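Beta-lactamase Rm3 (Uncultured bacterium, PDB 5IQK) is a subclass B3 metallo-beta-lactamase that hydrolyses beta-lactam antibiotics, probably by zinc-dependent opening of the lactam ring. Local coordinates at residues A[34-39]-A[143-148]. Residues are numbered along the deposited sequence; the frame is centred on the assembly and turned at random.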
loop_
_atom_site.group_PDB
_atom_site.type_symbol
_atom_site.label_atom_id
_atom_site.label_comp_id
_atom_site.label_asym_id
_atom_site.label_seq_id
_atom_site.Cartn_x
_atom_site.Cartn_y
_atom_site.Cartn_z
ATOM N N VAL A 34 7.194 -1.642 2.190
ATOM C CA VAL A 34 8.141 -0.600 2.568
ATOM C C VAL A 34 8.549 -0.757 4.037
ATOM O O VAL A 34 7.698 -0.967 4.910
ATOM C CB VAL A 34 7.539 0.820 2.322
ATOM C CG1 VAL A 34 8.398 1.915 2.972
ATOM C CG2 VAL A 34 7.394 1.081 0.822
ATOM N N LEU A 35 9.848 -0.643 4.288
ATOM C CA LEU A 35 10.411 -0.744 5.631
ATOM C C LEU A 35 10.911 0.621 6.099
ATOM O O LEU A 35 11.674 1.285 5.399
ATOM C CB LEU A 35 11.546 -1.769 5.646
ATOM C CG LEU A 35 12.166 -2.131 6.998
ATOM C CD1 LEU A 35 11.196 -2.969 7.819
ATOM C CD2 LEU A 35 13.498 -2.871 6.777
ATOM N N VAL A 36 10.453 1.044 7.273
ATOM C CA VAL A 36 10.873 2.304 7.854
ATOM C C VAL A 36 11.535 1.992 9.199
ATOM O O VAL A 36 10.878 1.523 10.128
ATOM C CB VAL A 36 9.694 3.295 8.051
ATOM C CG1 VAL A 36 10.238 4.667 8.459
ATOM C CG2 VAL A 36 8.825 3.385 6.784
ATOM N N THR A 37 12.830 2.249 9.297
ATOM C CA THR A 37 13.638 1.690 10.377
ATOM C C THR A 37 13.962 2.676 11.499
ATOM O O THR A 37 13.921 3.893 11.316
ATOM C CB THR A 37 14.971 1.157 9.833
ATOM O OG1 THR A 37 15.734 2.246 9.302
ATOM C CG2 THR A 37 14.734 0.113 8.726
ATOM N N SER A 38 14.296 2.125 12.660
ATOM C CA SER A 38 14.841 2.913 13.763
ATOM C C SER A 38 15.600 1.976 14.691
ATOM O O SER A 38 15.473 0.759 14.590
ATOM C CB SER A 38 13.735 3.651 14.522
ATOM O OG SER A 38 13.189 2.837 15.545
ATOM N N PRO A 39 16.413 2.538 15.599
ATOM C CA PRO A 39 17.130 1.666 16.537
ATOM C C PRO A 39 16.205 1.036 17.581
ATOM O O PRO A 39 16.615 0.126 18.299
ATOM C CB PRO A 39 18.143 2.610 17.186
ATOM C CG PRO A 39 17.553 3.970 17.031
ATOM C CD PRO A 39 16.820 3.948 15.726
ATOM N N GLY A 143 9.032 4.034 18.378
ATOM C CA GLY A 143 10.081 4.959 18.745
ATOM C C GLY A 143 9.892 6.312 18.088
ATOM O O GLY A 143 8.833 6.921 18.217
ATOM N N PRO A 144 10.906 6.773 17.347
ATOM C CA PRO A 144 10.911 8.113 16.753
ATOM C C PRO A 144 10.190 8.237 15.413
ATOM O O PRO A 144 9.979 9.363 14.963
ATOM C CB PRO A 144 12.399 8.381 16.561
ATOM C CG PRO A 144 12.939 7.035 16.230
ATOM C CD PRO A 144 12.190 6.084 17.133
ATOM N N VAL A 145 9.818 7.127 14.783
ATOM C CA VAL A 145 9.100 7.219 13.514
ATOM C C VAL A 145 7.602 7.281 13.765
ATOM O O VAL A 145 7.015 6.393 14.381
ATOM C CB VAL A 145 9.430 6.050 12.570
ATOM C CG1 VAL A 145 9.433 4.742 13.315
ATOM C CG2 VAL A 145 8.452 5.995 11.385
ATOM N N TYR A 146 7.009 8.379 13.316
ATOM C CA TYR A 146 5.593 8.650 13.505
ATOM C C TYR A 146 4.847 8.638 12.192
ATOM O O TYR A 146 5.184 9.374 11.263
ATOM C CB TYR A 146 5.390 9.977 14.226
ATOM C CG TYR A 146 5.807 9.905 15.675
ATOM C CD1 TYR A 146 4.856 9.747 16.676
ATOM C CD2 TYR A 146 7.142 9.980 16.041
ATOM C CE1 TYR A 146 5.227 9.674 18.010
ATOM C CE2 TYR A 146 7.525 9.901 17.372
ATOM C CZ TYR A 146 6.565 9.748 18.351
ATOM O OH TYR A 146 6.945 9.676 19.677
ATOM N N LEU A 147 3.878 7.738 12.108
ATOM C CA LEU A 147 3.105 7.537 10.894
ATOM C C LEU A 147 1.704 8.074 11.105
ATOM O O LEU A 147 1.194 8.049 12.229
ATOM C CB LEU A 147 3.082 6.060 10.527
ATOM C CG LEU A 147 4.486 5.573 10.180
ATOM C CD1 LEU A 147 4.838 4.365 11.011
ATOM C CD2 LEU A 147 4.556 5.248 8.700
ATOM N N THR A 148 1.102 8.588 10.040
ATOM C CA THR A 148 -0.266 9.084 10.102
ATOM C C THR A 148 -1.081 8.417 9.008
ATOM O O THR A 148 -0.649 8.324 7.857
ATOM C CB THR A 148 -0.336 10.623 9.954
ATOM O OG1 THR A 148 0.429 11.232 10.996
ATOM C CG2 THR A 148 -1.770 11.120 10.056
#
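S38 and P144 are the nearest CA pair, 7.2 Å between S38 CA and P144 CA; V36 CA and V145 CA are 7.7 Å apart. No hydrogen bond joins 34-39 to 143-148, and their strands belong to different sheets, so the contact is made by side chains, burying 197 Å² in all. V36 and S38 direct CB toward the other segment, whereas the intervening T37 directs it away, the alternation of an extended chain.

Two small contacts result. V36 CG1 lies 3.7 Å from V145 CG2, one methyl against another, the side chains crossing obliquely. Each of these methyls is anti to its own backbone N (chi1 -171° for V36), which directs V36 CG1 toward V145. S38 CB meets the CG–CD side of the P144 ring, 3.9 Å from P144 CG, and not the centre of its face; S38 OG is 3.8 Å from P144 CD. The hydroxyl's hydrogen bonds are to G41 O and Q40 N, within its own turn; toward the proline it contributes van der Waals contact. G143 (phi 58°, favouring glycine) and P144 are the central residues of the turn between 139-142 and 145-151, with angles close to type II'.

The contact joins turn-proximal parts of two hairpins, 34-36/42-45 and 139-142/145-151, from the two facing sheets of the metallo-beta-lactamase αβ/βα sandwich. W164 of strand 160-168 touches V36 and L147, and L147 also reaches V43, continuing the apolar layer between the sheets.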